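Local coordinates for protein imidazolonepropionase (Unidentified, PDB 2Q09) that catalyses the hydrolytic ring opening of imidazolone-5-propanoate to N-formimidoyl-L-glutamate, the third step of histidine degradation, using an active-site metal ion, at residues 177-182 against 188-193; 197-202 against 226-231. All blocks are in the same frame, centred on the assembly; numbering follows the deposited sequence.

Both contacts use helix 187-204, interaction 1 near its start and interaction 2 further along, and they follow each other in the chain, the first closing before the second opens. Their centres lie about 12 Å apart on the same side of the chain's centre. The join is direct: CH2 of W190 packs on CD1 of I198 at 3.6 Å, and V191 leans on Q227 of helix 222-234. Interaction 1 ties the helix back to the loop that carries H177 to the bound inhibitor; interaction 2 sets the same helix against its neighbour on the outside of the amidohydrolase TIM barrel. One outer helix thus touches both the loop carrying an inhibitor-binding histidine and the next helix of the layer.

Interaction 1 (177-182 against 188-193); sequences HAVPPE and DSWVET. With DI6 (3-[(4S)-2,5-dioxoimidazolidin-4-yl]propanoic acid), chain C.
P180 sets its CD over the face of the W190 indole, the two side chains crossing at a slant. CD sits 3.3 Å from the centroid of the five-membered ring and only 4° off the ring normal, a CH-pi contact, while CG reaches over the fused bond at 3.8 Å from CD2. W190 holds its CG anti to the backbone N (chi1 172°), which swings the indole off the helix to meet the loop. This is the tight, buried part. The packing slackens at V179, which is partly exposed: its CG2 comes no closer than 4.4 Å to CD1 of W190. Beside it, the indole NE1 stands 3.3 Å from A178 O and makes a weak hydrogen bond to A175 O. An alanine here takes the indole away, which would probably leave CD of P180 facing a gap and A175 O without its weak donor. At the other end of the loop, H177 NE2 accepts a hydrogen bond of 2.7 Å from N4 of the bound inhibitor, and its ND1 is bonded to G143 O. The loop leaves the C-terminal end of barrel strand 168-176; helix 104-113 meets it through H177, P180 and P181, L146 touches both P180 and W190, and V191 turns to helix 222-234.

Interaction 2 (197-202 against 226-231); sequences EIIPAA and EQVYLA
I199 does most of the work here, pushing its CD1 at two residues one turn apart on segment 226-231 of helix 222-234, A231 and V228. The methyl lies 3.8 Å from CB of A231 and 4.2 Å from CG1 of V228, with the backbone O of V228 also close at 4.0 Å. The reach comes from an extended end: CD1 is anti to CA across the CB-CG1 bond (chi2 -179°), so the branch runs straight out to the facing helix. The other branch, CG2, is less engaged and passes 4.2 Å from A231 O. A231 adds little more than a methyl, and that small side chain is consistent with the close approach, the CA atoms of I199 and A231 being 7.1 Å apart. V228 meets the isoleucine more from the flank. The contact is therefore purely apolar between side chains. Just beyond I199 the first helix kinks, since P200 has no N-H to bond to the preceding turn. In the fold, two successive outer helices of the barrel, 187-204 and 222-234, pack here. V228 continues inward onto V211 and V213 of strand 210-213, A231 also touches C195, Y235 and L237 lie against I199, and I198 faces helix 148-164.

Interaction 1 (177-182 against 188-193)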
ATOM      1  N   HIS A 177      -4.644  -8.709 -13.589  1.00 33.85           N
ATOM      2  CA  HIS A 177      -3.223  -8.810 -13.253  1.00 35.16           C
ATOM      3  C   HIS A 177      -2.497  -9.537 -14.378  1.00 36.23           C
ATOM      4  O   HIS A 177      -1.305  -9.329 -14.618  1.00 36.38           O
ATOM      5  CB  HIS A 177      -3.064  -9.597 -11.948  1.00 34.16           C
ATOM      6  CG  HIS A 177      -1.733  -9.423 -11.289  1.00 34.54           C
ATOM      7  ND1 HIS A 177      -1.393 -10.082 -10.127  1.00 34.73           N
ATOM      8  CD2 HIS A 177      -0.672  -8.642 -11.603  1.00 35.73           C
ATOM      9  CE1 HIS A 177      -0.180  -9.714  -9.752  1.00 34.41           C
ATOM     10  NE2 HIS A 177       0.279  -8.840 -10.630  1.00 34.69           N
ATOM     11  N   ALA A 178      -3.244 -10.389 -15.069  1.00 35.72           N
ATOM     12  CA  ALA A 178      -2.740 -11.182 -16.178  1.00 35.13           C
ATOM     13  C   ALA A 178      -3.935 -11.941 -16.747  1.00 34.74           C
ATOM     14  O   ALA A 178      -5.006 -11.960 -16.145  1.00 34.48           O
ATOM     15  CB  ALA A 178      -1.689 -12.155 -15.687  1.00 34.74           C
ATOM     16  N   VAL A 179      -3.755 -12.554 -17.910  1.00 33.55           N
ATOM     17  CA  VAL A 179      -4.820 -13.318 -18.555  1.00 33.19           C
ATOM     18  C   VAL A 179      -4.706 -14.774 -18.101  1.00 32.43           C
ATOM     19  O   VAL A 179      -3.659 -15.408 -18.266  1.00 32.32           O
ATOM     20  CB  VAL A 179      -4.696 -13.259 -20.106  1.00 34.29           C
ATOM     21  CG1 VAL A 179      -5.700 -14.190 -20.756  1.00 33.27           C
ATOM     22  CG2 VAL A 179      -4.925 -11.826 -20.581  1.00 34.14           C
ATOM     23  N   PRO A 180      -5.772 -15.324 -17.499  1.00 31.88           N
ATOM     24  CA  PRO A 180      -5.676 -16.719 -17.061  1.00 31.28           C
ATOM     25  C   PRO A 180      -5.490 -17.679 -18.233  1.00 31.37           C
ATOM     26  O   PRO A 180      -5.774 -17.332 -19.380  1.00 31.63           O
ATOM     27  CB  PRO A 180      -6.991 -16.940 -16.309  1.00 30.37           C
ATOM     28  CG  PRO A 180      -7.930 -15.977 -16.947  1.00 30.30           C
ATOM     29  CD  PRO A 180      -7.072 -14.742 -17.127  1.00 30.82           C
ATOM     30  N   PRO A 181      -4.995 -18.898 -17.954  1.00 32.07           N
ATOM     31  CA  PRO A 181      -4.759 -19.928 -18.975  1.00 32.38           C
ATOM     32  C   PRO A 181      -5.985 -20.223 -19.830  1.00 33.16           C
ATOM     33  O   PRO A 181      -5.882 -20.409 -21.044  1.00 34.18           O
ATOM     34  CB  PRO A 181      -4.345 -21.141 -18.149  1.00 33.04           C
ATOM     35  CG  PRO A 181      -3.661 -20.518 -16.970  1.00 32.63           C
ATOM     36  CD  PRO A 181      -4.584 -19.378 -16.621  1.00 31.17           C
ATOM     37  N   GLU A 182      -7.147 -20.257 -19.187  1.00 32.28           N
ATOM     38  CA  GLU A 182      -8.397 -20.555 -19.873  1.00 32.95           C
ATOM     39  C   GLU A 182      -8.779 -19.527 -20.940  1.00 34.38           C
ATOM     40  O   GLU A 182      -9.605 -19.803 -21.801  1.00 33.57           O
ATOM     41  CB  GLU A 182      -9.534 -20.681 -18.849  1.00 31.34           C
ATOM     42  CG  GLU A 182      -9.347 -21.761 -17.792  1.00 28.45           C
ATOM     43  CD  GLU A 182      -8.400 -21.358 -16.669  1.00 28.23           C
ATOM     44  OE1 GLU A 182      -8.118 -20.148 -16.513  1.00 27.52           O
ATOM     45  OE2 GLU A 182      -7.952 -22.257 -15.923  1.00 26.23           O
ATOM     46  N   ASP A 188      -9.617 -10.597 -24.603  1.00 38.37           N
ATOM     47  CA  ASP A 188     -10.769  -9.708 -24.540  1.00 37.64           C
ATOM     48  C   ASP A 188     -11.970 -10.357 -23.880  1.00 37.17           C
ATOM     49  O   ASP A 188     -12.821  -9.682 -23.309  1.00 36.80           O
ATOM     50  CB  ASP A 188     -11.139  -9.241 -25.947  1.00 39.49           C
ATOM     51  CG  ASP A 188     -10.130  -8.266 -26.508  1.00 41.87           C
ATOM     52  OD1 ASP A 188      -9.622  -8.496 -27.623  1.00 44.10           O
ATOM     53  OD2 ASP A 188      -9.845  -7.262 -25.826  1.00 42.58           O
ATOM     54  N   SER A 189     -12.032 -11.680 -23.957  1.00 36.74           N
ATOM     55  CA  SER A 189     -13.124 -12.417 -23.352  1.00 37.49           C
ATOM     56  C   SER A 189     -12.955 -12.336 -21.838  1.00 36.08           C
ATOM     57  O   SER A 189     -13.934 -12.248 -21.095  1.00 36.24           O
ATOM     58  CB  SER A 189     -13.093 -13.873 -23.823  1.00 38.24           C
ATOM     59  OG  SER A 189     -14.342 -14.501 -23.599  1.00 42.28           O
ATOM     60  N   TRP A 190     -11.701 -12.354 -21.392  1.00 34.88           N
ATOM     61  CA  TRP A 190     -11.395 -12.271 -19.968  1.00 33.68           C
ATOM     62  C   TRP A 190     -11.763 -10.871 -19.483  1.00 33.95           C
ATOM     63  O   TRP A 190     -12.306 -10.700 -18.396  1.00 34.19           O
ATOM     64  CB  TRP A 190      -9.903 -12.554 -19.734  1.00 33.07           C
ATOM     65  CG  TRP A 190      -9.445 -12.318 -18.323  1.00 32.04           C
ATOM     66  CD1 TRP A 190      -8.400 -11.531 -17.924  1.00 32.72           C
ATOM     67  CD2 TRP A 190     -10.022 -12.861 -17.125  1.00 31.40           C
ATOM     68  NE1 TRP A 190      -8.292 -11.546 -16.550  1.00 31.40           N
ATOM     69  CE2 TRP A 190      -9.274 -12.353 -16.037  1.00 32.50           C
ATOM     70  CE3 TRP A 190     -11.099 -13.725 -16.865  1.00 31.38           C
ATOM     71  CZ2 TRP A 190      -9.564 -12.682 -14.708  1.00 30.55           C
ATOM     72  CZ3 TRP A 190     -11.389 -14.052 -15.537  1.00 29.87           C
ATOM     73  CH2 TRP A 190     -10.622 -13.529 -14.478  1.00 30.78           C
ATOM     74  N   VAL A 191     -11.472  -9.863 -20.295  1.00 35.18           N
ATOM     75  CA  VAL A 191     -11.802  -8.494 -19.933  1.00 35.23           C
ATOM     76  C   VAL A 191     -13.319  -8.356 -19.773  1.00 35.82           C
ATOM     77  O   VAL A 191     -13.789  -7.701 -18.842  1.00 35.17           O
ATOM     78  CB  VAL A 191     -11.289  -7.490 -20.993  1.00 36.11           C
ATOM     79  CG1 VAL A 191     -11.758  -6.082 -20.647  1.00 34.82           C
ATOM     80  CG2 VAL A 191      -9.767  -7.533 -21.047  1.00 35.69           C
ATOM     81  N   GLU A 192     -14.085  -8.979 -20.667  1.00 35.66           N
ATOM     82  CA  GLU A 192     -15.542  -8.910 -20.563  1.00 36.07           C
ATOM     83  C   GLU A 192     -16.025  -9.525 -19.252  1.00 34.25           C
ATOM     84  O   GLU A 192     -16.938  -9.012 -18.611  1.00 33.84           O
ATOM     85  CB  GLU A 192     -16.211  -9.637 -21.730  1.00 39.51           C
ATOM     86  CG  GLU A 192     -16.537  -8.745 -22.922  1.00 45.04           C
ATOM     87  CD  GLU A 192     -17.392  -9.447 -23.963  1.00 49.34           C
ATOM     88  OE1 GLU A 192     -17.812  -8.785 -24.932  1.00 51.60           O
ATOM     89  OE2 GLU A 192     -17.639 -10.664 -23.812  1.00 49.74           O
ATOM     90  N   THR A 193     -15.410 -10.635 -18.866  1.00 32.57           N
ATOM     91  CA  THR A 193     -15.772 -11.325 -17.633  1.00 31.52           C
ATOM     92  C   THR A 193     -15.576 -10.428 -16.415  1.00 29.92           C
ATOM     93  O   THR A 193     -16.432 -10.364 -15.531  1.00 28.55           O
ATOM     94  CB  THR A 193     -14.922 -12.592 -17.449  1.00 31.79           C
ATOM     95  OG1 THR A 193     -15.228 -13.526 -18.489  1.00 32.46           O
ATOM     96  CG2 THR A 193     -15.202 -13.229 -16.087  1.00 31.67           C
TER
HETATM   97  N1  DI6 C 600       4.171  -6.200 -11.375  1.00 36.27           N
HETATM   98  C2  DI6 C 600       4.948  -6.840 -10.476  1.00 35.80           C
HETATM   99  O2  DI6 C 600       6.131  -6.649 -10.260  1.00 34.50           O
HETATM  100  C3  DI6 C 600       4.022  -7.856  -9.763  1.00 35.08           C
HETATM  101  N4  DI6 C 600       2.728  -7.628 -10.443  1.00 35.79           N
HETATM  102  C5  DI6 C 600       2.909  -6.651 -11.354  1.00 36.84           C
HETATM  103  O5  DI6 C 600       2.020  -6.219 -12.074  1.00 36.98           O
HETATM  104  C6  DI6 C 600       4.531  -9.278  -9.946  1.00 33.45           C
HETATM  105  C7  DI6 C 600       3.645 -10.319  -9.258  1.00 34.18           C
HETATM  106  C8  DI6 C 600       4.119 -11.772  -9.406  1.00 33.76           C
HETATM  107  O9  DI6 C 600       3.636 -12.615  -8.624  1.00 33.75           O
HETATM  108  O10 DI6 C 600       4.962 -12.084 -10.285  1.00 34.71           O

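Interaction 2 (197-202 against 226-231)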
ATOM      1  N   GLU A 197     -19.006  -9.473 -14.894  1.00 30.02           N
ATOM      2  CA  GLU A 197     -19.287 -10.431 -13.838  1.00 28.22           C
ATOM      3  C   GLU A 197     -18.523 -10.220 -12.539  1.00 26.51           C
ATOM      4  O   GLU A 197     -19.124 -10.076 -11.477  1.00 26.36           O
ATOM      5  CB  GLU A 197     -19.027 -11.840 -14.373  1.00 27.53           C
ATOM      6  CG  GLU A 197     -19.941 -12.208 -15.536  1.00 31.91           C
ATOM      7  CD  GLU A 197     -19.498 -13.449 -16.288  1.00 33.85           C
ATOM      8  OE1 GLU A 197     -18.852 -14.328 -15.684  1.00 35.22           O
ATOM      9  OE2 GLU A 197     -19.813 -13.549 -17.491  1.00 34.98           O
ATOM     10  N   ILE A 198     -17.196 -10.197 -12.618  1.00 25.51           N
ATOM     11  CA  ILE A 198     -16.394 -10.045 -11.415  1.00 25.30           C
ATOM     12  C   ILE A 198     -16.576  -8.717 -10.676  1.00 24.73           C
ATOM     13  O   ILE A 198     -16.852  -8.708  -9.473  1.00 25.22           O
ATOM     14  CB  ILE A 198     -14.911 -10.291 -11.725  1.00 22.77           C
ATOM     15  CG1 ILE A 198     -14.780 -11.630 -12.473  1.00 24.19           C
ATOM     16  CG2 ILE A 198     -14.107 -10.344 -10.423  1.00 22.40           C
ATOM     17  CD1 ILE A 198     -13.355 -12.165 -12.619  1.00 21.52           C
ATOM     18  N   ILE A 199     -16.425  -7.600 -11.374  1.00 25.22           N
ATOM     19  CA  ILE A 199     -16.604  -6.310 -10.718  1.00 25.81           C
ATOM     20  C   ILE A 199     -18.017  -6.215 -10.121  1.00 26.06           C
ATOM     21  O   ILE A 199     -18.185  -5.840  -8.962  1.00 27.04           O
ATOM     22  CB  ILE A 199     -16.306  -5.142 -11.700  1.00 26.67           C
ATOM     23  CG1 ILE A 199     -14.788  -5.023 -11.889  1.00 27.37           C
ATOM     24  CG2 ILE A 199     -16.887  -3.842 -11.180  1.00 26.98           C
ATOM     25  CD1 ILE A 199     -14.336  -3.879 -12.816  1.00 26.80           C
ATOM     26  N   PRO A 200     -19.053  -6.575 -10.898  1.00 27.20           N
ATOM     27  CA  PRO A 200     -20.415  -6.501 -10.349  1.00 26.29           C
ATOM     28  C   PRO A 200     -20.613  -7.368  -9.101  1.00 25.96           C
ATOM     29  O   PRO A 200     -21.217  -6.926  -8.120  1.00 26.75           O
ATOM     30  CB  PRO A 200     -21.284  -6.959 -11.518  1.00 26.63           C
ATOM     31  CG  PRO A 200     -20.541  -6.392 -12.687  1.00 26.89           C
ATOM     32  CD  PRO A 200     -19.096  -6.752 -12.362  1.00 25.85           C
ATOM     33  N   ALA A 201     -20.101  -8.598  -9.132  1.00 24.65           N
ATOM     34  CA  ALA A 201     -20.249  -9.497  -7.987  1.00 24.73           C
ATOM     35  C   ALA A 201     -19.464  -8.983  -6.780  1.00 24.72           C
ATOM     36  O   ALA A 201     -19.923  -9.066  -5.636  1.00 21.96           O
ATOM     37  CB  ALA A 201     -19.778 -10.906  -8.354  1.00 23.64           C
ATOM     38  N   ALA A 202     -18.275  -8.454  -7.043  1.00 25.04           N
ATOM     39  CA  ALA A 202     -17.431  -7.934  -5.975  1.00 25.99           C
ATOM     40  C   ALA A 202     -18.088  -6.732  -5.312  1.00 25.77           C
ATOM     41  O   ALA A 202     -18.090  -6.614  -4.089  1.00 25.46           O
ATOM     42  CB  ALA A 202     -16.053  -7.547  -6.529  1.00 26.32           C
ATOM     43  N   GLU A 226      -8.931   0.541 -20.274  1.00 34.36           N
ATOM     44  CA  GLU A 226     -10.024   1.500 -20.272  1.00 35.81           C
ATOM     45  C   GLU A 226     -11.365   0.823 -20.031  1.00 34.11           C
ATOM     46  O   GLU A 226     -12.226   1.374 -19.354  1.00 34.44           O
ATOM     47  CB  GLU A 226     -10.063   2.247 -21.598  1.00 37.99           C
ATOM     48  CG  GLU A 226     -11.296   3.096 -21.779  1.00 42.38           C
ATOM     49  CD  GLU A 226     -11.251   3.892 -23.058  1.00 46.72           C
ATOM     50  OE1 GLU A 226     -10.977   3.294 -24.118  1.00 47.81           O
ATOM     51  OE2 GLU A 226     -11.495   5.112 -23.004  1.00 48.58           O
ATOM     52  N   GLN A 227     -11.538  -0.370 -20.592  1.00 35.13           N
ATOM     53  CA  GLN A 227     -12.776  -1.117 -20.421  1.00 36.17           C
ATOM     54  C   GLN A 227     -13.015  -1.401 -18.942  1.00 35.87           C
ATOM     55  O   GLN A 227     -14.133  -1.288 -18.447  1.00 35.52           O
ATOM     56  CB  GLN A 227     -12.709  -2.432 -21.204  1.00 37.92           C
ATOM     57  CG  GLN A 227     -12.845  -2.262 -22.710  1.00 40.40           C
ATOM     58  CD  GLN A 227     -14.120  -1.544 -23.092  1.00 41.72           C
ATOM     59  OE1 GLN A 227     -14.106  -0.360 -23.416  1.00 42.39           O
ATOM     60  NE2 GLN A 227     -15.237  -2.254 -23.037  1.00 43.14           N
ATOM     61  N   VAL A 228     -11.954  -1.770 -18.234  1.00 35.71           N
ATOM     62  CA  VAL A 228     -12.061  -2.055 -16.812  1.00 34.92           C
ATOM     63  C   VAL A 228     -12.459  -0.823 -16.008  1.00 33.93           C
ATOM     64  O   VAL A 228     -13.421  -0.873 -15.248  1.00 33.86           O
ATOM     65  CB  VAL A 228     -10.736  -2.614 -16.257  1.00 35.33           C
ATOM     66  CG1 VAL A 228     -10.769  -2.616 -14.733  1.00 35.66           C
ATOM     67  CG2 VAL A 228     -10.517  -4.028 -16.773  1.00 36.10           C
ATOM     68  N   TYR A 229     -11.727   0.276 -16.169  1.00 34.20           N
ATOM     69  CA  TYR A 229     -12.040   1.504 -15.437  1.00 34.95           C
ATOM     70  C   TYR A 229     -13.481   1.946 -15.664  1.00 33.81           C
ATOM     71  O   TYR A 229     -14.113   2.516 -14.773  1.00 33.53           O
ATOM     72  CB  TYR A 229     -11.085   2.638 -15.837  1.00 35.25           C
ATOM     73  CG  TYR A 229      -9.651   2.427 -15.392  1.00 37.56           C
ATOM     74  CD1 TYR A 229      -9.328   1.446 -14.459  1.00 37.54           C
ATOM     75  CD2 TYR A 229      -8.622   3.224 -15.892  1.00 37.85           C
ATOM     76  CE1 TYR A 229      -8.014   1.262 -14.033  1.00 37.88           C
ATOM     77  CE2 TYR A 229      -7.309   3.045 -15.475  1.00 38.47           C
ATOM     78  CZ  TYR A 229      -7.011   2.064 -14.547  1.00 38.25           C
ATOM     79  OH  TYR A 229      -5.710   1.878 -14.133  1.00 37.75           O
ATOM     80  N   LEU A 230     -13.994   1.687 -16.860  1.00 34.74           N
ATOM     81  CA  LEU A 230     -15.370   2.055 -17.183  1.00 36.43           C
ATOM     82  C   LEU A 230     -16.346   1.286 -16.302  1.00 36.36           C
ATOM     83  O   LEU A 230     -17.308   1.848 -15.779  1.00 36.19           O
ATOM     84  CB  LEU A 230     -15.666   1.762 -18.653  1.00 36.95           C
ATOM     85  CG  LEU A 230     -15.103   2.789 -19.633  1.00 37.54           C
ATOM     86  CD1 LEU A 230     -15.328   2.315 -21.057  1.00 39.24           C
ATOM     87  CD2 LEU A 230     -15.783   4.132 -19.404  1.00 38.47           C
ATOM     88  N   ALA A 231     -16.087  -0.006 -16.145  1.00 35.79           N
ATOM     89  CA  ALA A 231     -16.932  -0.858 -15.322  1.00 35.00           C
ATOM     90  C   ALA A 231     -16.836  -0.427 -13.860  1.00 35.25           C
ATOM     91  O   ALA A 231     -17.849  -0.290 -13.172  1.00 33.68           O
ATOM     92  CB  ALA A 231     -16.501  -2.309 -15.474  1.00 34.95           C
TER